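Long-range contacts in phosphoenolpyruvate--glycerone phosphotransferase (Enterococcus faecalis, PDB 3B48), which probably serves as the phosphoryl-donor subunit DhaM of a dihydroxyacetone kinase complex, relaying phosphoryl groups from phosphoenolpyruvate through histidine residues: residues B[10-14]-B[71-76]; B[37-41]-B[53-57]. Numbering follows the deposited sequence.

How the contacts relate
Both contacts belong to one open alpha/beta domain of the mannose-type IIA family, and their centres lie about 11 Å apart. Along the chain the order is 10-14, 37-41, 53-57, 71-76, so contact 2 is nested within the loop closed by contact 1. The parallel strands 6-11 and 35-38 are neighbours, and their segments join directly: Leu10 O lies 2.9 Å from Leu39 N and Ser12 O 3.2 Å from Gly41 N, both probable hydrogen bonds, while Val11 CG2 packs 3.7 Å from Ile54 CD1. Contact 1 builds the polar loops at the strand ends, and contact 2 packs helix 51-60 against strand 35-38 and the turn after it; both shape the carboxyl end of the sheet.

Contact 1 of 2, residues B[10-14]-B[71-76]; sequences LVSHS and ADLGSA
This is a buried meeting of two loops at the carboxyl ends of the adjacent parallel strands 6-11 and 66-71, the second loop running into helix 75-84. Val11 and Ala71 are extended, their CA atoms 4.6 Å apart. Asp72 N reaches Val11 O by a weak bond of 3.4 Å, and Ala71 CA makes a CA-H...O contact of 3.3 Å with Val11 O. On the sheet face that carries Val11 and Ala71, small apolar groups meet: Val11 CB lies 4.2 Å from Ala71 CB and Val11 CG1 3.9 Å from Ala76 CB, and the alanine methyls let the chains approach this closely.

Beyond Val11 the contact turns polar. Ser12 (chi1 t) donates from OG to Asp72 OD2 at 2.6 Å, while its OG accepts Ser14 N at 3.1 Å, forming an ST turn. Asp72 (chi1 p) takes Leu73 N on OD1 at 2.6 Å. One water knits the loops together, accepting from His13 N (2.8 Å) and donating to Asp72 OD1 (2.4 Å) and Leu73 O (3.2 Å). Gly74, at phi 66° and psi -121°, suits the tight bend as N-cap of helix 75-84; Ser14 caps helix 15-27 through Ile17 N. His13 (chi1 m, chi2 -145°) extends its ring so that NE2 and Ser75 OG share a 2.6 Å hydrogen bond.

A partly exposed histidine just past the first strand, held by a serine from the start of a neighbouring helix, is consistent with the phosphohistidine site of mannose-type IIA domains, built where parallel strands end and helices begin.

Contact 2 of 2, residues B[37-41]-B[53-57]; sequences HSLGG and KIIDT
The backbone of 37-41 leaves strand 35-38 extended at His37 and Ser38, bends at Leu39 (phi -117°, psi 23°) and runs on through two glycines, while 53-57 is regular helix, with Thr57 N bonded to Lys53 O at 3.0 Å. The helix lies alongside, with CA separations of 6.4 Å between Leu39 and Lys53 and 8.1 Å between His37 and Thr57. Gly41 (phi 92°, psi 168°) needs to be glycine, because a CB would strike the preceding carbonyl.

Leu39 (m, t) points its CB toward the helix and fills the gap between strand and helix: Leu39 CD1 lies 4.3 Å from Ile54 CG1, and Leu39 CD2 is 3.4 Å from Thr57 OG1. Thr57 (chi1 m) donates OG1 to Lys53 O at 2.5 Å, and with the hydroxyl turned there its methyl CG2 is presented to the face of the His37 ring, 3.6 Å from the ring centroid and 16° off the normal, a CH-pi contact; Asp7 holds the ring through His37 NE2.

At the other end Lys53 (chi1 m, chi2 t) reaches across from the helix to the loop. Lys53 NZ is 3.0 Å from Gly40 O, gives a weak hydrogen bond of 3.4 Å to Gly41 O, and donates to a water at 2.7 Å. That water donates in turn to Gly40 O (2.5 Å) and Ser38 O (3.2 Å).

The chemistry therefore divides: an apolar and CH-pi interface seats helix 51-60 against strand 35-38 and Leu39, whereas the lysine, by one weak direct bond and a water bridge, ties the helix to Gly40 and Gly41, which present only backbone.

Contact 1 of 2, residues B[10-14]-B[71-76]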
ATOM      1  N   LEU B  10      -5.544  -6.707   7.282  1.00 27.41           N
ATOM      2  CA  LEU B  10      -4.448  -5.886   6.811  1.00 27.23           C
ATOM      3  C   LEU B  10      -3.265  -6.061   7.756  1.00 27.12           C
ATOM      4  O   LEU B  10      -3.298  -5.573   8.897  1.00 26.81           O
ATOM      5  CB  LEU B  10      -4.864  -4.399   6.814  1.00 26.40           C
ATOM      6  CG  LEU B  10      -6.155  -4.012   6.066  1.00 24.84           C
ATOM      7  CD1 LEU B  10      -6.511  -2.579   6.418  1.00 22.73           C
ATOM      8  CD2 LEU B  10      -5.893  -4.125   4.607  1.00 22.71           C
ATOM      9  N   VAL B  11      -2.230  -6.743   7.267  1.00 26.38           N
ATOM     10  CA  VAL B  11      -0.997  -6.999   8.040  1.00 25.84           C
ATOM     11  C   VAL B  11       0.199  -6.152   7.558  1.00 24.96           C
ATOM     12  O   VAL B  11       0.430  -6.013   6.381  1.00 22.88           O
ATOM     13  CB  VAL B  11      -0.661  -8.495   8.053  1.00 25.90           C
ATOM     14  CG1 VAL B  11       0.411  -8.792   9.097  1.00 25.72           C
ATOM     15  CG2 VAL B  11      -1.972  -9.297   8.294  1.00 24.56           C
ATOM     16  N   SER B  12       0.912  -5.540   8.499  1.00 24.89           N
ATOM     17  CA  SER B  12       2.046  -4.711   8.139  1.00 25.06           C
ATOM     18  C   SER B  12       2.939  -4.643   9.342  1.00 24.83           C
ATOM     19  O   SER B  12       2.487  -4.963  10.416  1.00 24.97           O
ATOM     20  CB  SER B  12       1.554  -3.299   7.751  1.00 24.78           C
ATOM     21  OG  SER B  12       2.615  -2.448   7.347  1.00 23.54           O
ATOM     22  N   HIS B  13       4.193  -4.214   9.177  1.00 25.19           N
ATOM     23  CA  HIS B  13       4.954  -3.682  10.326  1.00 26.11           C
ATOM     24  C   HIS B  13       4.321  -2.437  10.952  1.00 25.88           C
ATOM     25  O   HIS B  13       4.406  -2.241  12.127  1.00 25.76           O
ATOM     26  CB  HIS B  13       6.388  -3.344   9.931  1.00 26.01           C
ATOM     27  CG  HIS B  13       7.304  -4.517   9.937  1.00 27.94           C
ATOM     28  ND1 HIS B  13       8.629  -4.423  10.306  1.00 34.07           N
ATOM     29  CD2 HIS B  13       7.087  -5.818   9.637  1.00 29.44           C
ATOM     30  CE1 HIS B  13       9.189  -5.615  10.226  1.00 34.05           C
ATOM     31  NE2 HIS B  13       8.272  -6.478   9.821  1.00 32.98           N
ATOM     32  N   SER B  14       3.689  -1.604  10.136  1.00 26.93           N
ATOM     33  CA  SER B  14       3.230  -0.276  10.553  1.00 27.20           C
ATOM     34  C   SER B  14       1.748  -0.327  10.849  1.00 28.04           C
ATOM     35  O   SER B  14       0.951  -0.682   9.977  1.00 27.87           O
ATOM     36  CB  SER B  14       3.536   0.751   9.437  1.00 27.54           C
ATOM     37  OG  SER B  14       2.926   2.022   9.611  1.00 24.13           O
ATOM     38  N   ALA B  71      -0.858  -8.459   3.130  1.00 26.54           N
ATOM     39  CA  ALA B  71       0.362  -8.007   3.813  1.00 27.64           C
ATOM     40  C   ALA B  71       1.183  -7.164   2.847  1.00 27.62           C
ATOM     41  O   ALA B  71       1.014  -7.247   1.622  1.00 27.69           O
ATOM     42  CB  ALA B  71       1.183  -9.189   4.346  1.00 27.38           C
ATOM     43  N   ASP B  72       2.048  -6.316   3.378  1.00 27.75           N
ATOM     44  CA  ASP B  72       2.966  -5.623   2.486  1.00 27.97           C
ATOM     45  C   ASP B  72       4.271  -6.402   2.323  1.00 28.58           C
ATOM     46  O   ASP B  72       4.575  -6.894   1.243  1.00 28.39           O
ATOM     47  CB  ASP B  72       3.207  -4.182   2.909  1.00 28.02           C
ATOM     48  CG  ASP B  72       3.487  -4.012   4.432  1.00 29.99           C
ATOM     49  OD1 ASP B  72       3.842  -4.987   5.156  1.00 27.23           O
ATOM     50  OD2 ASP B  72       3.369  -2.842   4.883  1.00 31.56           O
ATOM     51  N   LEU B  73       5.029  -6.529   3.402  1.00 29.07           N
ATOM     52  CA  LEU B  73       6.418  -6.888   3.291  1.00 30.04           C
ATOM     53  C   LEU B  73       6.921  -7.626   4.511  1.00 30.70           C
ATOM     54  O   LEU B  73       6.408  -7.456   5.635  1.00 32.02           O
ATOM     55  CB  LEU B  73       7.269  -5.608   3.161  1.00 30.63           C
ATOM     56  CG  LEU B  73       7.091  -4.566   2.035  1.00 30.34           C
ATOM     57  CD1 LEU B  73       7.469  -3.235   2.577  1.00 28.71           C
ATOM     58  CD2 LEU B  73       7.914  -4.911   0.775  1.00 33.67           C
ATOM     59  N   GLY B  74       7.988  -8.386   4.297  1.00 30.56           N
ATOM     60  CA  GLY B  74       8.791  -8.899   5.375  1.00 30.19           C
ATOM     61  C   GLY B  74       8.114  -9.892   6.268  1.00 29.81           C
ATOM     62  O   GLY B  74       7.679 -10.940   5.825  1.00 30.15           O
ATOM     63  N   SER B  75       8.051  -9.546   7.543  1.00 30.11           N
ATOM     64  CA  SER B  75       7.576 -10.443   8.569  1.00 30.11           C
ATOM     65  C   SER B  75       6.058 -10.403   8.622  1.00 29.38           C
ATOM     66  O   SER B  75       5.432 -11.303   9.169  1.00 29.49           O
ATOM     67  CB  SER B  75       8.189 -10.081   9.932  1.00 30.64           C
ATOM     68  OG  SER B  75       7.583  -8.912  10.467  1.00 32.26           O
ATOM     69  N   ALA B  76       5.476  -9.364   8.035  1.00 28.77           N
ATOM     70  CA  ALA B  76       4.052  -9.316   7.791  1.00 27.90           C
ATOM     71  C   ALA B  76       3.633 -10.511   6.933  1.00 27.56           C
ATOM     72  O   ALA B  76       2.656 -11.201   7.242  1.00 28.28           O
ATOM     73  CB  ALA B  76       3.665  -8.006   7.139  1.00 27.33           C
TER
HETATM   74  O   HOH W   1       5.597  -4.572   6.814  1.00 21.65           O

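Contact 2 of 2, residues B[37-41]-B[53-57]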
ATOM      1  N   HIS B  37     -10.062  -5.123   9.271  1.00 25.26           N
ATOM      2  CA  HIS B  37      -9.341  -5.181  10.543  1.00 25.64           C
ATOM      3  C   HIS B  37      -7.951  -4.546  10.335  1.00 26.14           C
ATOM      4  O   HIS B  37      -7.215  -4.965   9.432  1.00 26.07           O
ATOM      5  CB  HIS B  37      -9.219  -6.638  11.022  1.00 25.16           C
ATOM      6  CG  HIS B  37     -10.542  -7.332  11.200  1.00 26.11           C
ATOM      7  ND1 HIS B  37     -11.210  -7.371  12.404  1.00 24.89           N
ATOM      8  CD2 HIS B  37     -11.332  -7.987  10.316  1.00 27.18           C
ATOM      9  CE1 HIS B  37     -12.333  -8.046  12.265  1.00 24.90           C
ATOM     10  NE2 HIS B  37     -12.436  -8.423  11.004  1.00 25.61           N
ATOM     11  N   SER B  38      -7.618  -3.518  11.128  1.00 25.79           N
ATOM     12  CA  SER B  38      -6.278  -2.972  11.117  1.00 25.94           C
ATOM     13  C   SER B  38      -5.377  -3.827  12.007  1.00 26.23           C
ATOM     14  O   SER B  38      -5.473  -3.774  13.253  1.00 26.76           O
ATOM     15  CB  SER B  38      -6.261  -1.502  11.572  1.00 25.75           C
ATOM     16  OG  SER B  38      -4.917  -1.048  11.670  1.00 26.02           O
ATOM     17  N   LEU B  39      -4.514  -4.623  11.386  1.00 25.86           N
ATOM     18  CA  LEU B  39      -3.666  -5.543  12.150  1.00 26.37           C
ATOM     19  C   LEU B  39      -2.167  -5.298  12.053  1.00 26.33           C
ATOM     20  O   LEU B  39      -1.363  -6.198  12.307  1.00 27.21           O
ATOM     21  CB  LEU B  39      -4.021  -7.018  11.847  1.00 27.07           C
ATOM     22  CG  LEU B  39      -5.510  -7.445  11.943  1.00 24.62           C
ATOM     23  CD1 LEU B  39      -5.634  -8.873  11.545  1.00 24.37           C
ATOM     24  CD2 LEU B  39      -6.125  -7.228  13.340  1.00 22.93           C
ATOM     25  N   GLY B  40      -1.789  -4.071  11.723  1.00 26.82           N
ATOM     26  CA  GLY B  40      -0.379  -3.683  11.724  1.00 26.72           C
ATOM     27  C   GLY B  40       0.249  -3.516  13.107  1.00 27.35           C
ATOM     28  O   GLY B  40      -0.416  -3.149  14.075  1.00 26.40           O
ATOM     29  N   GLY B  41       1.559  -3.739  13.184  1.00 27.32           N
ATOM     30  CA  GLY B  41       2.280  -3.501  14.406  1.00 28.14           C
ATOM     31  C   GLY B  41       2.368  -4.723  15.290  1.00 28.73           C
ATOM     32  O   GLY B  41       1.703  -5.736  15.058  1.00 29.83           O
ATOM     33  N   LYS B  53      -2.343 -11.774  16.176  1.00 26.35           N
ATOM     34  CA  LYS B  53      -3.401 -10.757  15.884  1.00 26.11           C
ATOM     35  C   LYS B  53      -4.438 -11.267  14.879  1.00 24.52           C
ATOM     36  O   LYS B  53      -5.631 -11.084  15.078  1.00 23.00           O
ATOM     37  CB  LYS B  53      -2.779  -9.412  15.448  1.00 25.28           C
ATOM     38  CG  LYS B  53      -1.937  -8.799  16.570  1.00 25.80           C
ATOM     39  CD  LYS B  53      -1.286  -7.501  16.149  1.00 30.54           C
ATOM     40  CE  LYS B  53      -2.069  -6.303  16.642  1.00 31.87           C
ATOM     41  NZ  LYS B  53      -1.499  -5.054  16.073  1.00 34.42           N
ATOM     42  N   ILE B  54      -3.931 -11.944  13.843  1.00 23.61           N
ATOM     43  CA  ILE B  54      -4.715 -12.652  12.847  1.00 23.22           C
ATOM     44  C   ILE B  54      -5.500 -13.804  13.482  1.00 24.43           C
ATOM     45  O   ILE B  54      -6.724 -13.860  13.339  1.00 24.11           O
ATOM     46  CB  ILE B  54      -3.804 -13.206  11.703  1.00 23.04           C
ATOM     47  CG1 ILE B  54      -2.878 -12.105  11.156  1.00 22.87           C
ATOM     48  CG2 ILE B  54      -4.643 -13.802  10.590  1.00 20.93           C
ATOM     49  CD1 ILE B  54      -1.839 -12.524  10.079  1.00 22.56           C
ATOM     50  N   ILE B  55      -4.801 -14.699  14.210  1.00 25.66           N
ATOM     51  CA  ILE B  55      -5.433 -15.829  14.881  1.00 25.92           C
ATOM     52  C   ILE B  55      -6.573 -15.368  15.798  1.00 26.26           C
ATOM     53  O   ILE B  55      -7.706 -15.817  15.644  1.00 26.72           O
ATOM     54  CB  ILE B  55      -4.432 -16.728  15.710  1.00 26.61           C
ATOM     55  CG1 ILE B  55      -3.187 -17.164  14.912  1.00 26.76           C
ATOM     56  CG2 ILE B  55      -5.153 -17.966  16.340  1.00 25.86           C
ATOM     57  CD1 ILE B  55      -3.483 -17.920  13.685  1.00 29.65           C
ATOM     58  N   ASP B  56      -6.272 -14.508  16.772  1.00 26.76           N
ATOM     59  CA  ASP B  56      -7.306 -13.954  17.644  1.00 26.74           C
ATOM     60  C   ASP B  56      -8.471 -13.312  16.856  1.00 26.75           C
ATOM     61  O   ASP B  56      -9.623 -13.547  17.169  1.00 27.18           O
ATOM     62  CB  ASP B  56      -6.704 -12.925  18.591  1.00 27.07           C
ATOM     63  CG  ASP B  56      -5.822 -13.543  19.668  1.00 29.33           C
ATOM     64  OD1 ASP B  56      -6.049 -14.715  20.086  1.00 29.80           O
ATOM     65  OD2 ASP B  56      -4.894 -12.829  20.111  1.00 31.24           O
ATOM     66  N   THR B  57      -8.162 -12.512  15.838  1.00 26.71           N
ATOM     67  CA  THR B  57      -9.191 -11.908  14.996  1.00 27.07           C
ATOM     68  C   THR B  57     -10.113 -12.956  14.372  1.00 26.92           C
ATOM     69  O   THR B  57     -11.332 -12.859  14.513  1.00 27.26           O
ATOM     70  CB  THR B  57      -8.557 -10.990  13.927  1.00 27.43           C
ATOM     71  OG1 THR B  57      -7.818  -9.947  14.586  1.00 25.96           O
ATOM     72  CG2 THR B  57      -9.613 -10.394  13.055  1.00 28.04           C
TER
HETATM   73  O   HOH W   2      -2.772  -3.068  14.767  1.00 29.53           O